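Local coordinates for protein cyanoglobin (Synechocystis sp., PDB 1S69) that binds oxygen in a very stable complex at its single heme, as a monomeric group 1 truncated hemoglobin, at residues Val25-Ile31 with Ala86-Asp90; Leu4-Leu8 with Leu104-Val108. One frame throughout, in Å; residues are numbered along the deposited sequence.

Interaction 1: Val25-Ile31 with Ala86-Asp90; sequences VLQDDRI and AVAED. With HEM (protoporphyrin IX containing Fe), chain D.
Ile31 reaches across to Ala86, Val87 and Asp90 and can be traced outward from CB, which lies near the heme vinyl carbon CBC. Its CG2 branch inserts between that vinyl group and Ala86, at 3.6 Å from HEM CBC and 3.9 Å from Ala86 CB. CG1 sits between the backbone N and the carbonyl carbon (chi1 58°), turning the other branch along the helix, where CD1 meets Val87 CG2 at 3.6 Å and Asp90 OD2. Val87 in turn touches the heme methyl CMC, so both residues line the heme pocket.

The outer side is polar. Arg30 lays one guanidinium face over Ala86 CB and grips Asp28 side-on, with a nearly straight bond of 3.0 Å from NE to OD1 (169°) and a second of 2.9 Å from NH2 to OD2; its NH1 donates to Glu89 OE1, also at 3.0 Å. NH2 adds a longer salt bridge to Asp90 OD1. Asp28 OD2 and Asp90 OD2 are only 2.5 Å apart. Asp28 OD1 also accepts from Arg30 N, closing an Asx turn.

The end of helix 10-26 and the loop after it are thus laid against helix 81-98, whose Val87 and Asp90 also touch Phe21 of helix 10-26.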
ATOM      1  N   VAL A  25       6.452  -7.873  -1.684  1.00 22.50           N
ATOM      2  CA  VAL A  25       6.828  -6.971  -2.784  1.00 22.95           C
ATOM      3  C   VAL A  25       8.285  -7.187  -3.256  1.00 22.56           C
ATOM      4  O   VAL A  25       8.557  -7.207  -4.451  1.00 21.64           O
ATOM      5  CB  VAL A  25       6.618  -5.492  -2.369  1.00 21.76           C
ATOM      6  CG1 VAL A  25       7.380  -4.510  -3.346  1.00 21.58           C
ATOM      7  CG2 VAL A  25       5.104  -5.189  -2.283  1.00 22.96           C
ATOM      8  N   LEU A  26       9.227  -7.325  -2.313  1.00 22.77           N
ATOM      9  CA  LEU A  26      10.645  -7.451  -2.707  1.00 24.76           C
ATOM     10  C   LEU A  26      10.991  -8.814  -3.341  1.00 23.89           C
ATOM     11  O   LEU A  26      12.032  -8.983  -3.976  1.00 24.79           O
ATOM     12  CB  LEU A  26      11.580  -7.112  -1.547  1.00 24.67           C
ATOM     13  CG  LEU A  26      12.186  -5.704  -1.359  1.00 30.71           C
ATOM     14  CD1 LEU A  26      11.539  -4.462  -1.979  1.00 33.41           C
ATOM     15  CD2 LEU A  26      12.475  -5.478   0.127  1.00 31.44           C
ATOM     16  N   GLN A  27      10.073  -9.750  -3.225  1.00 24.48           N
ATOM     17  CA  GLN A  27      10.156 -11.024  -3.936  1.00 25.16           C
ATOM     18  C   GLN A  27       9.306 -11.083  -5.181  1.00 25.98           C
ATOM     19  O   GLN A  27       9.258 -12.118  -5.832  1.00 26.45           O
ATOM     20  CB  GLN A  27       9.849 -12.218  -3.015  1.00 24.63           C
ATOM     21  CG  GLN A  27      10.808 -12.302  -1.778  1.00 26.01           C
ATOM     22  CD  GLN A  27      12.327 -12.136  -2.092  1.00 26.46           C
ATOM     23  OE1 GLN A  27      12.833 -12.741  -3.010  1.00 30.07           O
ATOM     24  NE2 GLN A  27      13.032 -11.322  -1.290  1.00 25.14           N
ATOM     25  N   ASP A  28       8.579 -10.017  -5.479  1.00 24.70           N
ATOM     26  CA  ASP A  28       7.679  -9.975  -6.624  1.00 24.76           C
ATOM     27  C   ASP A  28       8.477  -9.396  -7.814  1.00 24.84           C
ATOM     28  O   ASP A  28       8.735  -8.201  -7.893  1.00 23.31           O
ATOM     29  CB  ASP A  28       6.470  -9.082  -6.253  1.00 23.58           C
ATOM     30  CG  ASP A  28       5.397  -9.098  -7.281  1.00 24.04           C
ATOM     31  OD1 ASP A  28       5.719  -9.439  -8.448  1.00 21.76           O
ATOM     32  OD2 ASP A  28       4.237  -8.680  -7.063  1.00 26.67           O
ATOM     33  N   ASP A  29       8.881 -10.274  -8.725  1.00 25.12           N
ATOM     34  CA  ASP A  29       9.636  -9.873  -9.925  1.00 26.56           C
ATOM     35  C   ASP A  29       8.957  -8.818 -10.812  1.00 25.03           C
ATOM     36  O   ASP A  29       9.630  -8.124 -11.583  1.00 25.41           O
ATOM     37  CB  ASP A  29       9.889 -11.101 -10.745  1.00 26.93           C
ATOM     38  CG  ASP A  29      11.044 -11.900 -10.207  1.00 34.46           C
ATOM     39  OD1 ASP A  29      11.696 -11.549  -9.147  1.00 33.54           O
ATOM     40  OD2 ASP A  29      11.365 -12.926 -10.815  1.00 40.20           O
ATOM     41  N   ARG A  30       7.646  -8.679 -10.678  1.00 24.43           N
ATOM     42  CA  ARG A  30       6.921  -7.633 -11.450  1.00 23.40           C
ATOM     43  C   ARG A  30       7.280  -6.209 -10.995  1.00 23.08           C
ATOM     44  O   ARG A  30       7.225  -5.250 -11.776  1.00 22.59           O
ATOM     45  CB  ARG A  30       5.456  -7.856 -11.290  1.00 22.11           C
ATOM     46  CG  ARG A  30       5.006  -9.219 -11.842  1.00 24.68           C
ATOM     47  CD  ARG A  30       3.537  -9.503 -11.571  1.00 26.03           C
ATOM     48  NE  ARG A  30       3.272  -9.589 -10.114  1.00 27.64           N
ATOM     49  CZ  ARG A  30       2.087  -9.844  -9.584  1.00 25.33           C
ATOM     50  NH1 ARG A  30       1.050  -9.998 -10.369  1.00 26.57           N
ATOM     51  NH2 ARG A  30       1.925  -9.852  -8.272  1.00 24.48           N
ATOM     52  N   ILE A  31       7.676  -6.088  -9.729  1.00 22.36           N
ATOM     53  CA  ILE A  31       7.784  -4.736  -9.115  1.00 21.26           C
ATOM     54  C   ILE A  31       8.932  -4.480  -8.195  1.00 20.87           C
ATOM     55  O   ILE A  31       9.161  -3.339  -7.811  1.00 19.90           O
ATOM     56  CB  ILE A  31       6.439  -4.363  -8.365  1.00 22.77           C
ATOM     57  CG1 ILE A  31       6.102  -5.403  -7.292  1.00 19.80           C
ATOM     58  CG2 ILE A  31       5.291  -4.131  -9.408  1.00 19.96           C
ATOM     59  CD1 ILE A  31       4.908  -5.019  -6.348  1.00 23.41           C
ATOM     60  N   ALA A  86      -0.273  -5.391  -9.399  1.00 23.84           N
ATOM     61  CA  ALA A  86       0.654  -6.230  -8.611  1.00 23.76           C
ATOM     62  C   ALA A  86       0.737  -5.792  -7.121  1.00 23.23           C
ATOM     63  O   ALA A  86       0.751  -6.630  -6.213  1.00 20.81           O
ATOM     64  CB  ALA A  86       2.086  -6.267  -9.240  1.00 23.36           C
ATOM     65  N   VAL A  87       0.779  -4.475  -6.900  1.00 22.47           N
ATOM     66  CA  VAL A  87       0.851  -3.940  -5.547  1.00 22.42           C
ATOM     67  C   VAL A  87      -0.450  -4.276  -4.795  1.00 22.13           C
ATOM     68  O   VAL A  87      -0.390  -4.728  -3.663  1.00 21.38           O
ATOM     69  CB  VAL A  87       1.166  -2.424  -5.571  1.00 22.94           C
ATOM     70  CG1 VAL A  87       0.642  -1.704  -4.305  1.00 21.51           C
ATOM     71  CG2 VAL A  87       2.667  -2.243  -5.708  1.00 22.45           C
ATOM     72  N   ALA A  88      -1.593  -4.065  -5.432  1.00 23.05           N
ATOM     73  CA  ALA A  88      -2.896  -4.307  -4.779  1.00 24.61           C
ATOM     74  C   ALA A  88      -3.029  -5.769  -4.482  1.00 25.72           C
ATOM     75  O   ALA A  88      -3.454  -6.151  -3.427  1.00 26.00           O
ATOM     76  CB  ALA A  88      -4.076  -3.866  -5.665  1.00 25.03           C
ATOM     77  N   GLU A  89      -2.640  -6.591  -5.434  1.00 26.09           N
ATOM     78  CA  GLU A  89      -2.699  -8.028  -5.281  1.00 27.38           C
ATOM     79  C   GLU A  89      -1.782  -8.537  -4.155  1.00 27.00           C
ATOM     80  O   GLU A  89      -2.198  -9.411  -3.369  1.00 27.28           O
ATOM     81  CB  GLU A  89      -2.343  -8.634  -6.626  1.00 28.93           C
ATOM     82  CG  GLU A  89      -2.294 -10.142  -6.743  1.00 34.21           C
ATOM     83  CD  GLU A  89      -1.610 -10.530  -8.052  1.00 40.64           C
ATOM     84  OE1 GLU A  89      -1.685  -9.763  -9.047  1.00 42.60           O
ATOM     85  OE2 GLU A  89      -0.935 -11.571  -8.058  1.00 41.54           O
ATOM     86  N   ASP A  90      -0.584  -7.969  -4.036  1.00 24.77           N
ATOM     87  CA  ASP A  90       0.367  -8.330  -2.998  1.00 24.17           C
ATOM     88  C   ASP A  90      -0.167  -7.908  -1.625  1.00 24.27           C
ATOM     89  O   ASP A  90       0.047  -8.597  -0.618  1.00 25.08           O
ATOM     90  CB  ASP A  90       1.724  -7.626  -3.224  1.00 23.99           C
ATOM     91  CG  ASP A  90       2.543  -8.277  -4.331  1.00 26.03           C
ATOM     92  OD1 ASP A  90       2.095  -9.319  -4.862  1.00 23.89           O
ATOM     93  OD2 ASP A  90       3.597  -7.766  -4.776  1.00 22.33           O
TER
HETATM   94  CHA HEM D 125       6.286   5.637  -2.036  1.00 21.43           C
HETATM   95  CHB HEM D 125       1.683   4.480  -0.866  1.00 20.52           C
HETATM   96  CHC HEM D 125       1.199   2.261  -5.151  1.00 21.01           C
HETATM   97  CHD HEM D 125       6.063   2.199  -5.446  1.00 21.22           C
HETATM   98  C1A HEM D 125       5.047   5.563  -1.384  1.00 22.85           C
HETATM   99  C2A HEM D 125       4.723   6.197  -0.120  1.00 19.14           C
HETATM  100  C3A HEM D 125       3.485   5.854   0.218  1.00 18.76           C
HETATM  101  C4A HEM D 125       2.957   5.001  -0.804  1.00 20.03           C
HETATM  102  CMA HEM D 125       2.751   6.283   1.521  1.00 18.95           C
HETATM  103  CAA HEM D 125       5.733   7.073   0.662  1.00 23.85           C
HETATM  104  CBA HEM D 125       5.274   8.514   0.380  1.00 27.05           C
HETATM  105  CGA HEM D 125       5.927   9.625   1.193  1.00 30.61           C
HETATM  106  O1A HEM D 125       7.044   9.921   0.788  1.00 25.77           O
HETATM  107  O2A HEM D 125       5.356  10.232   2.184  1.00 29.32           O
HETATM  108  C1B HEM D 125       1.165   3.822  -1.962  1.00 20.82           C
HETATM  109  C2B HEM D 125      -0.184   3.380  -2.035  1.00 18.68           C
HETATM  110  C3B HEM D 125      -0.357   2.780  -3.247  1.00 20.62           C
HETATM  111  C4B HEM D 125       0.932   2.813  -3.918  1.00 17.55           C
HETATM  112  CMB HEM D 125      -1.237   3.623  -0.898  1.00 18.78           C
HETATM  113  CAB HEM D 125      -1.597   2.040  -3.898  1.00 23.31           C
HETATM  114  CBB HEM D 125      -2.413   1.141  -3.262  1.00 19.72           C
HETATM  115  C1C HEM D 125       2.506   2.046  -5.608  1.00 19.66           C
HETATM  116  C2C HEM D 125       2.849   1.248  -6.759  1.00 17.63           C
HETATM  117  C3C HEM D 125       4.201   1.215  -6.790  1.00 20.29           C
HETATM  118  C4C HEM D 125       4.734   1.978  -5.691  1.00 20.21           C
HETATM  119  CMC HEM D 125       1.761   0.607  -7.703  1.00 18.81           C
HETATM  120  CAC HEM D 125       5.181   0.514  -7.751  1.00 22.27           C
HETATM  121  CBC HEM D 125       4.996  -0.768  -8.027  1.00 20.80           C
HETATM  122  C1D HEM D 125       6.568   3.122  -4.581  1.00 22.23           C
HETATM  123  C2D HEM D 125       7.941   3.487  -4.489  1.00 22.32           C
HETATM  124  C3D HEM D 125       7.969   4.565  -3.456  1.00 24.15           C
HETATM  125  C4D HEM D 125       6.640   4.769  -3.020  1.00 21.07           C
HETATM  126  CMD HEM D 125       9.139   2.928  -5.258  1.00 22.31           C
HETATM  127  CAD HEM D 125       9.174   5.315  -2.927  1.00 25.65           C
HETATM  128  CBD HEM D 125       9.313   6.384  -4.014  1.00 29.40           C
HETATM  129  CGD HEM D 125      10.697   6.950  -3.987  1.00 36.42           C
HETATM  130  O1D HEM D 125      10.931   7.857  -3.202  1.00 35.69           O
HETATM  131  O2D HEM D 125      11.570   6.516  -4.748  1.00 43.42           O
HETATM  132  NA  HEM D 125       3.954   4.820  -1.737  1.00 19.71           N
HETATM  133  NB  HEM D 125       1.854   3.447  -3.123  1.00 21.19           N
HETATM  134  NC  HEM D 125       3.671   2.466  -5.002  1.00 17.65           N
HETATM  135  ND  HEM D 125       5.811   3.918  -3.719  1.00 21.09           N
HETATM  136 FE   HEM D 125       3.846   3.669  -3.394  1.00 21.44          FE

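Interaction 2: Leu4-Leu8 with Leu104-Val108; sequences LYEKL and LIAEV
Leu4 and Glu107 run alongside each other, head to tail, with Leu4 CD1 3.5 Å from Glu107 OE1. Leu4, Leu8, Leu104 and Val108 form an apolar cluster; Lys7, the Glu107 carboxylate and a water form the polar edge. The axes of the two short segments approach to 10.8 Å at an angle of 145° between their directions, a roughly antiparallel pairing.

The cluster is the close-packed part. With CG swung away from the backbone N (chi1 -177°), Leu4 leads both methyls to helix 102-113: CD1 lies 3.8 Å from Glu107 CB, and CD2 is 4.1 Å from Val108 CG2. Leu8 straddles the next turn, its CD2 against Leu104 CD1 (4.2 Å) and its CD1 against Val108 CG2, so that this one valine methyl receives both leucines. Leu104 points at the facing helix and presses CD1 to 3.4 Å from the backbone O of Lys7, while its CD2 lies across the lysine chain, near CB and CD. An alanine in place of Leu4 would probably open a gap beside Glu107 CB and deprive Val108 CG2 of one of the two leucines that reach it from helix 4-8.

Toward the surface the fit is looser. The extended chain of Lys7 crosses Glu107 at about a right angle, and NZ stays 3.8 Å from OE2, a long salt bridge. A water bridges NZ to the other carboxylate oxygen, accepting from Lys7 NZ at 2.8 Å and donating to Glu107 OE1.

Deeper in the globin, Val108 continues onto Leu91, Leu92 and Leu95 of helix 81-98, and Leu4 and Leu8 also rest on Phe55. The short N-terminal helix 4-8 is thereby packed as a flank against helix 102-113, with helix 81-98 backing the apolar layer.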
ATOM      1  N   LEU A   4     -12.249   0.654   9.754  1.00 23.65           N
ATOM      2  CA  LEU A   4     -11.490  -0.445   9.161  1.00 23.71           C
ATOM      3  C   LEU A   4     -10.198  -0.695   9.937  1.00 22.39           C
ATOM      4  O   LEU A   4      -9.856  -1.826  10.233  1.00 24.55           O
ATOM      5  CB  LEU A   4     -11.187  -0.128   7.682  1.00 23.23           C
ATOM      6  CG  LEU A   4     -10.450  -1.173   6.834  1.00 23.84           C
ATOM      7  CD1 LEU A   4     -11.128  -2.513   6.916  1.00 24.24           C
ATOM      8  CD2 LEU A   4     -10.426  -0.658   5.380  1.00 23.90           C
ATOM      9  N   TYR A   5      -9.473   0.379  10.235  1.00 23.47           N
ATOM     10  CA  TYR A   5      -8.294   0.289  11.070  1.00 23.88           C
ATOM     11  C   TYR A   5      -8.557  -0.524  12.327  1.00 23.74           C
ATOM     12  O   TYR A   5      -7.875  -1.502  12.582  1.00 23.41           O
ATOM     13  CB  TYR A   5      -7.853   1.700  11.421  1.00 25.08           C
ATOM     14  CG  TYR A   5      -6.580   1.809  12.241  1.00 28.30           C
ATOM     15  CD1 TYR A   5      -5.345   1.409  11.715  1.00 29.30           C
ATOM     16  CD2 TYR A   5      -6.622   2.331  13.542  1.00 32.17           C
ATOM     17  CE1 TYR A   5      -4.201   1.516  12.444  1.00 31.11           C
ATOM     18  CE2 TYR A   5      -5.475   2.480  14.280  1.00 32.26           C
ATOM     19  CZ  TYR A   5      -4.260   2.088  13.721  1.00 33.13           C
ATOM     20  OH  TYR A   5      -3.100   2.225  14.443  1.00 33.35           O
ATOM     21  N   GLU A   6      -9.572  -0.135  13.097  1.00 23.67           N
ATOM     22  CA  GLU A   6      -9.943  -0.891  14.294  1.00 24.67           C
ATOM     23  C   GLU A   6     -10.323  -2.382  13.995  1.00 23.48           C
ATOM     24  O   GLU A   6      -9.864  -3.297  14.665  1.00 22.91           O
ATOM     25  CB  GLU A   6     -11.091  -0.171  15.010  1.00 24.23           C
ATOM     26  CG  GLU A   6     -10.549   0.951  15.842  1.00 29.96           C
ATOM     27  CD  GLU A   6     -11.552   2.025  16.173  1.00 32.56           C
ATOM     28  OE1 GLU A   6     -12.713   2.116  15.606  1.00 34.40           O
ATOM     29  OE2 GLU A   6     -11.129   2.833  17.045  1.00 36.80           O
ATOM     30  N   LYS A   7     -11.124  -2.606  12.968  1.00 23.69           N
ATOM     31  CA  LYS A   7     -11.582  -3.957  12.680  1.00 25.65           C
ATOM     32  C   LYS A   7     -10.463  -4.928  12.332  1.00 25.39           C
ATOM     33  O   LYS A   7     -10.539  -6.126  12.617  1.00 24.32           O
ATOM     34  CB  LYS A   7     -12.603  -3.910  11.545  1.00 24.45           C
ATOM     35  CG  LYS A   7     -13.907  -3.254  11.952  1.00 25.62           C
ATOM     36  CD  LYS A   7     -14.777  -3.225  10.745  1.00 28.26           C
ATOM     37  CE  LYS A   7     -16.062  -2.523  11.011  1.00 32.31           C
ATOM     38  NZ  LYS A   7     -16.648  -2.275   9.691  1.00 37.62           N
ATOM     39  N   LEU A   8      -9.437  -4.365  11.670  1.00 26.38           N
ATOM     40  CA  LEU A   8      -8.260  -5.111  11.242  1.00 26.23           C
ATOM     41  C   LEU A   8      -7.399  -5.456  12.427  1.00 26.90           C
ATOM     42  O   LEU A   8      -6.677  -6.417  12.370  1.00 28.55           O
ATOM     43  CB  LEU A   8      -7.461  -4.222  10.288  1.00 27.06           C
ATOM     44  CG  LEU A   8      -8.027  -4.164   8.860  1.00 24.30           C
ATOM     45  CD1 LEU A   8      -7.314  -3.061   8.014  1.00 26.80           C
ATOM     46  CD2 LEU A   8      -7.895  -5.584   8.200  1.00 25.01           C
ATOM     47  N   LEU A 104     -13.131  -8.096   5.286  1.00 33.23           N
ATOM     48  CA  LEU A 104     -12.226  -6.969   5.568  1.00 32.63           C
ATOM     49  C   LEU A 104     -11.203  -6.817   4.430  1.00 32.98           C
ATOM     50  O   LEU A 104     -10.859  -5.696   4.010  1.00 31.55           O
ATOM     51  CB  LEU A 104     -11.547  -7.126   6.914  1.00 30.86           C
ATOM     52  CG  LEU A 104     -12.458  -7.014   8.160  1.00 30.09           C
ATOM     53  CD1 LEU A 104     -11.612  -6.939   9.463  1.00 28.08           C
ATOM     54  CD2 LEU A 104     -13.435  -5.880   8.101  1.00 29.14           C
ATOM     55  N   ILE A 105     -10.759  -7.959   3.910  1.00 33.37           N
ATOM     56  CA  ILE A 105      -9.897  -7.957   2.734  1.00 34.25           C
ATOM     57  C   ILE A 105     -10.569  -7.184   1.631  1.00 33.14           C
ATOM     58  O   ILE A 105      -9.936  -6.336   1.035  1.00 33.83           O
ATOM     59  CB  ILE A 105      -9.418  -9.392   2.299  1.00 34.44           C
ATOM     60  CG1 ILE A 105      -8.513  -9.973   3.384  1.00 33.93           C
ATOM     61  CG2 ILE A 105      -8.604  -9.308   0.977  1.00 34.46           C
ATOM     62  CD1 ILE A 105      -8.078 -11.378   3.141  1.00 33.82           C
ATOM     63  N   ALA A 106     -11.841  -7.455   1.376  1.00 32.97           N
ATOM     64  CA  ALA A 106     -12.658  -6.663   0.437  1.00 32.33           C
ATOM     65  C   ALA A 106     -12.735  -5.117   0.668  1.00 32.42           C
ATOM     66  O   ALA A 106     -12.709  -4.333  -0.321  1.00 31.49           O
ATOM     67  CB  ALA A 106     -14.029  -7.185   0.430  1.00 33.05           C
ATOM     68  N   GLU A 107     -12.906  -4.677   1.928  1.00 30.65           N
ATOM     69  CA  GLU A 107     -12.895  -3.236   2.257  1.00 30.45           C
ATOM     70  C   GLU A 107     -11.523  -2.613   1.919  1.00 28.79           C
ATOM     71  O   GLU A 107     -11.453  -1.511   1.384  1.00 28.09           O
ATOM     72  CB  GLU A 107     -13.132  -2.994   3.745  1.00 30.31           C
ATOM     73  CG  GLU A 107     -14.560  -3.211   4.128  1.00 36.06           C
ATOM     74  CD  GLU A 107     -14.852  -2.767   5.533  1.00 40.10           C
ATOM     75  OE1 GLU A 107     -14.377  -1.675   5.940  1.00 43.04           O
ATOM     76  OE2 GLU A 107     -15.546  -3.535   6.224  1.00 42.75           O
ATOM     77  N   VAL A 108     -10.464  -3.335   2.234  1.00 26.84           N
ATOM     78  CA  VAL A 108      -9.128  -2.893   1.866  1.00 27.94           C
ATOM     79  C   VAL A 108      -8.961  -2.797   0.332  1.00 27.39           C
ATOM     80  O   VAL A 108      -8.384  -1.818  -0.146  1.00 27.04           O
ATOM     81  CB  VAL A 108      -8.040  -3.788   2.452  1.00 27.00           C
ATOM     82  CG1 VAL A 108      -6.594  -3.364   1.885  1.00 28.91           C
ATOM     83  CG2 VAL A 108      -8.031  -3.684   3.967  1.00 28.40           C
TER
HETATM   84  O   HOH W   1     -14.938  -0.706   8.196  1.00 36.37           O

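In the fold
Along the chain interaction 1 is nested inside the loop that interaction 2 closes: residues 4-8 come first, then 25-31, 86-90 and 104-108. The first halves lie on or just after consecutive helices, 4-8 and 10-26, and the second halves on consecutive helices, 81-98 and 102-113. The centres of interactions 1 and 2 are 21 Å apart and their nearest atoms about 7 Å, so the two do not touch. Interaction 1 borders the heme directly, whereas the side chain of Val108 in interaction 2 stays about 8 Å from it. Together they tie early helices to late ones at two places in the 2-on-2 globin fold, one beside the heme pocket and one at the N-terminal helix.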